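Local coordinates for protein HTH-type transcriptional regulator LysG (Mycobacterium tuberculosis, PDB 3ISP) that binds DNA as a LysR-type transcription factor and probably activates expression of the exporter LysE while repressing its own, at residues 271-275 with 276-280; 133-137 with 138-142. All coordinates share one frame; numbering follows the deposited sequence.

Interaction 1 of 2, residues 271-275 with 276-280; sequences WKLDS and PIIAR
Ser-275 is the N-cap of helix 276-288, the helix that follows the long strand 255-271 in the regulatory domain, and it meets the first turn through both its side chain and its carbonyl. With OG anti to the backbone N (chi1 -173°), the hydroxyl swings beside its own carbonyl carbon and faces the amides of the first turn, where it accepts a weak but almost straight bond from the amide of Ile-278 (N to Ser-275 OG 3.4 Å). The carbonyl begins the regular helical ladder: Ala-279 N donates to Ser-275 O at 3.0 Å. Pro-276, which has no amide hydrogen to offer, fills the first helical position. Ile-278 points back over the cap, its CG1 resting against Ser-275 CB. Leu-273 comes in beside the serine, its CD1 reaching Ile-278 CG1 at 4.1 Å, the two side chains crossing at about a right angle. Glu-81 of helix 66-82 completes the cap: its carboxylate hydrogen-bonds Ser-275 OG with one oxygen and Ile-277 N with the other. The amides of the first turn are thus met by a hydroxyl and a carboxylate, and the negative charge of Glu-81 would be favoured by the positive end of the helix dipole while tying that end to helix 66-82.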
loop_
_atom_site.group_PDB
_atom_site.type_symbol
_atom_site.label_atom_id
_atom_site.label_comp_id
_atom_site.label_asym_id
_atom_site.label_seq_id
_atom_site.Cartn_x
_atom_site.Cartn_y
_atom_site.Cartn_z
ATOM N N TRP A 271 13.315 17.324 16.987
ATOM C CA TRP A 271 13.212 16.659 18.287
ATOM C C TRP A 271 12.976 17.633 19.423
ATOM O O TRP A 271 13.806 18.502 19.685
ATOM C CB TRP A 271 14.476 15.866 18.605
ATOM C CG TRP A 271 14.614 14.606 17.823
ATOM C CD1 TRP A 271 13.631 13.951 17.141
ATOM C CD2 TRP A 271 15.802 13.828 17.664
ATOM N NE1 TRP A 271 14.144 12.823 16.551
ATOM C CE2 TRP A 271 15.475 12.725 16.859
ATOM C CE3 TRP A 271 17.114 13.965 18.118
ATOM C CZ2 TRP A 271 16.415 11.759 16.495
ATOM C CZ3 TRP A 271 18.051 13.005 17.751
ATOM C CH2 TRP A 271 17.695 11.920 16.947
ATOM N N LYS A 272 11.842 17.476 20.099
ATOM C CA LYS A 272 11.573 18.214 21.323
ATOM C C LYS A 272 12.438 17.677 22.463
ATOM O O LYS A 272 12.156 16.624 23.033
ATOM C CB LYS A 272 10.093 18.115 21.690
ATOM C CG LYS A 272 9.696 18.900 22.929
ATOM C CD LYS A 272 8.173 18.988 23.057
ATOM C CE LYS A 272 7.529 17.607 23.007
ATOM N NZ LYS A 272 6.103 17.674 22.585
ATOM N N LEU A 273 13.498 18.410 22.771
ATOM C CA LEU A 273 14.415 18.062 23.833
ATOM C C LEU A 273 15.445 19.163 23.906
ATOM O O LEU A 273 15.420 20.075 23.094
ATOM C CB LEU A 273 15.084 16.715 23.570
ATOM C CG LEU A 273 15.732 16.470 22.207
ATOM C CD1 LEU A 273 16.985 17.310 22.028
ATOM C CD2 LEU A 273 16.059 14.991 22.043
ATOM N N ASP A 274 16.343 19.087 24.882
ATOM C CA ASP A 274 17.449 20.038 24.966
ATOM C C ASP A 274 18.678 19.523 24.225
ATOM O O ASP A 274 19.085 18.369 24.377
ATOM C CB ASP A 274 17.807 20.316 26.421
ATOM C CG ASP A 274 16.789 21.193 27.106
ATOM O OD1 ASP A 274 16.007 21.859 26.383
ATOM O OD2 ASP A 274 16.775 21.211 28.361
ATOM N N SER A 275 19.280 20.379 23.418
ATOM C CA SER A 275 20.466 19.969 22.695
ATOM C C SER A 275 21.132 21.176 22.076
ATOM O O SER A 275 20.554 21.855 21.239
ATOM C CB SER A 275 20.108 18.958 21.611
ATOM O OG SER A 275 21.273 18.440 21.004
ATOM N N PRO A 276 22.348 21.472 22.517
ATOM C CA PRO A 276 23.082 22.543 21.851
ATOM C C PRO A 276 23.176 22.304 20.339
ATOM O O PRO A 276 23.076 23.264 19.577
ATOM C CB PRO A 276 24.452 22.488 22.526
ATOM C CG PRO A 276 24.140 21.988 23.903
ATOM C CD PRO A 276 23.029 20.990 23.730
ATOM N N ILE A 277 23.332 21.059 19.898
ATOM C CA ILE A 277 23.397 20.810 18.456
ATOM C C ILE A 277 22.060 21.094 17.777
ATOM O O ILE A 277 22.023 21.760 16.749
ATOM C CB ILE A 277 23.879 19.391 18.090
ATOM C CG1 ILE A 277 25.211 19.079 18.758
ATOM C CG2 ILE A 277 24.100 19.286 16.601
ATOM C CD1 ILE A 277 25.612 17.615 18.649
ATOM N N ILE A 278 20.965 20.603 18.343
ATOM C CA ILE A 278 19.647 20.895 17.776
ATOM C C ILE A 278 19.352 22.402 17.671
ATOM O O ILE A 278 19.132 22.926 16.581
ATOM C CB ILE A 278 18.514 20.213 18.557
ATOM C CG1 ILE A 278 18.721 18.698 18.561
ATOM C CG2 ILE A 278 17.169 20.568 17.949
ATOM C CD1 ILE A 278 19.133 18.143 17.227
ATOM N N ALA A 279 19.345 23.095 18.800
ATOM C CA ALA A 279 19.123 24.535 18.794
ATOM C C ALA A 279 19.978 25.235 17.733
ATOM O O ALA A 279 19.487 26.093 16.995
ATOM C CB ALA A 279 19.382 25.125 20.176
ATOM N N ARG A 280 21.254 24.869 17.652
ATOM C CA ARG A 280 22.139 25.464 16.656
ATOM C C ARG A 280 21.662 25.208 15.229
ATOM O O ARG A 280 21.557 26.141 14.437
ATOM C CB ARG A 280 23.570 24.967 16.830
ATOM C CG ARG A 280 24.490 25.342 15.691
ATOM C CD ARG A 280 25.876 24.780 15.918
ATOM N NE ARG A 280 26.179 24.683 17.348
ATOM C CZ ARG A 280 26.334 23.533 18.002
ATOM N NH1 ARG A 280 26.224 22.375 17.343
ATOM N NH2 ARG A 280 26.603 23.542 19.306
#

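Interaction 2 of 2, residues 133-137 with 138-142; sequences ARLLR and EGVAM
Glu-138 follows directly on helix 129-137 and keeps its last turn closed, its amide N donating to Arg-134 O at 2.8 Å. Its side chain turns back along the helix, CG and CB packing on the same carbonyl, and the carboxylate meets the extended Arg-134 in a salt bridge (OE2 to Arg-134 NE 3.0 Å). OE2 lies well out of the guanidinium plane, over one face, so no N-H points at it and the attraction is one of charge; the carboxylate is turned 53° from the guanidinium. Gly-139 then leaves helical geometry with a positive phi of 73°, and its N donates to Leu-136 O. Val-140 faces back to the helix, laying CG1 against Leu-135 CD2 at 3.7 Å. Ala-141 N gives a nearly straight bond of 2.8 Å to Leu-135 O. The Ala-141 methyl touches Leu-135 CB, and Ala-141 CB lies 3.8 Å from Leu-136 CD2. Met-142 leads off toward strand 143-146 and joins Thr-98 of strand 95-101 by backbone bonding. The turn is flanked by helix 66-82, where Ile-66 packs on Arg-137 and Glu-138 and Arg-70 bonds Arg-137 O, and by strand 255-271, whose Gln-269 touches Leu-136.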
loop_
_atom_site.group_PDB
_atom_site.type_symbol
_atom_site.label_atom_id
_atom_site.label_comp_id
_atom_site.label_asym_id
_atom_site.label_seq_id
_atom_site.Cartn_x
_atom_site.Cartn_y
_atom_site.Cartn_z
ATOM N N ALA A 133 7.728 12.987 7.848
ATOM C CA ALA A 133 7.091 12.725 9.138
ATOM C C ALA A 133 7.417 11.322 9.647
ATOM O O ALA A 133 7.555 11.112 10.851
ATOM C CB ALA A 133 5.596 12.913 9.041
ATOM N N ARG A 134 7.529 10.356 8.736
ATOM C CA ARG A 134 7.903 8.997 9.124
ATOM C C ARG A 134 9.302 8.969 9.736
ATOM O O ARG A 134 9.508 8.428 10.821
ATOM C CB ARG A 134 7.842 8.032 7.934
ATOM C CG ARG A 134 8.083 6.572 8.331
ATOM C CD ARG A 134 8.291 5.652 7.135
ATOM N NE ARG A 134 7.963 4.258 7.451
ATOM C CZ ARG A 134 8.452 3.200 6.805
ATOM N NH1 ARG A 134 9.312 3.363 5.806
ATOM N NH2 ARG A 134 8.090 1.973 7.165
ATOM N N LEU A 135 10.259 9.556 9.026
ATOM C CA LEU A 135 11.644 9.593 9.471
ATOM C C LEU A 135 11.797 10.335 10.802
ATOM O O LEU A 135 12.725 10.070 11.571
ATOM C CB LEU A 135 12.522 10.230 8.392
ATOM C CG LEU A 135 12.408 9.600 7.002
ATOM C CD1 LEU A 135 13.148 10.423 5.958
ATOM C CD2 LEU A 135 12.923 8.171 7.017
ATOM N N LEU A 136 10.896 11.270 11.075
ATOM C CA LEU A 136 10.904 11.931 12.371
ATOM C C LEU A 136 10.401 10.990 13.458
ATOM O O LEU A 136 11.066 10.800 14.469
ATOM C CB LEU A 136 10.067 13.205 12.352
ATOM C CG LEU A 136 10.684 14.408 11.656
ATOM C CD1 LEU A 136 9.862 15.645 11.981
ATOM C CD2 LEU A 136 12.123 14.591 12.097
ATOM N N ARG A 137 9.225 10.411 13.251
ATOM C CA ARG A 137 8.694 9.433 14.182
ATOM C C ARG A 137 9.708 8.341 14.491
ATOM O O ARG A 137 9.869 7.950 15.644
ATOM C CB ARG A 137 7.420 8.799 13.630
ATOM C CG ARG A 137 6.166 9.612 13.881
ATOM C CD ARG A 137 4.917 8.831 13.530
ATOM N NE ARG A 137 5.031 8.199 12.217
ATOM C CZ ARG A 137 4.657 8.766 11.073
ATOM N NH1 ARG A 137 4.135 9.993 11.071
ATOM N NH2 ARG A 137 4.805 8.105 9.931
ATOM N N GLU A 138 10.393 7.856 13.463
ATOM C CA GLU A 138 11.275 6.699 13.599
ATOM C C GLU A 138 12.682 7.028 14.133
ATOM O O GLU A 138 13.559 6.153 14.192
ATOM C CB GLU A 138 11.378 5.949 12.256
ATOM C CG GLU A 138 10.101 5.218 11.820
ATOM C CD GLU A 138 10.288 4.391 10.547
ATOM O OE1 GLU A 138 11.408 4.411 9.981
ATOM O OE2 GLU A 138 9.315 3.721 10.112
ATOM N N GLY A 139 12.896 8.288 14.507
ATOM C CA GLY A 139 14.179 8.736 15.023
ATOM C C GLY A 139 15.247 8.832 13.955
ATOM O O GLY A 139 16.377 9.233 14.233
ATOM N N VAL A 140 14.895 8.466 12.728
ATOM C CA VAL A 140 15.842 8.509 11.619
ATOM C C VAL A 140 16.333 9.929 11.371
ATOM O O VAL A 140 17.529 10.149 11.173
ATOM C CB VAL A 140 15.242 7.916 10.321
ATOM C CG1 VAL A 140 15.986 8.422 9.088
ATOM C CG2 VAL A 140 15.261 6.403 10.378
ATOM N N ALA A 141 15.414 10.890 11.390
ATOM C CA ALA A 141 15.775 12.298 11.232
ATOM C C ALA A 141 15.606 13.045 12.545
ATOM O O ALA A 141 14.628 12.832 13.261
ATOM C CB ALA A 141 14.929 12.937 10.162
ATOM N N MET A 142 16.562 13.919 12.861
ATOM C CA MET A 142 16.474 14.734 14.074
ATOM C C MET A 142 15.872 16.106 13.775
ATOM O O MET A 142 15.947 17.023 14.596
ATOM C CB MET A 142 17.828 14.851 14.812
ATOM C CG MET A 142 19.086 14.573 13.984
ATOM S SD MET A 142 19.885 12.950 14.206
ATOM C CE MET A 142 18.870 11.908 13.187
#

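Both interactions belong to the regulatory domain, their centres about 15 Å apart, and they come one after the other along the chain: interaction 2 ends helix 129-137 and runs into strand 143-146, while interaction 1 leaves strand 255-271 and starts helix 276-288. Those two strands are antiparallel neighbours in the mixed sheet. Trp-271 links the sites directly, its indole packing on the turn of interaction 2 (Trp-271 NE1 to Ala-141 O 3.3 Å, Trp-271 CZ3 to Met-142 CB 3.5 Å). Each also meets helix 66-82, which follows the DNA-binding region, so both place parts of the regulatory domain against that helix.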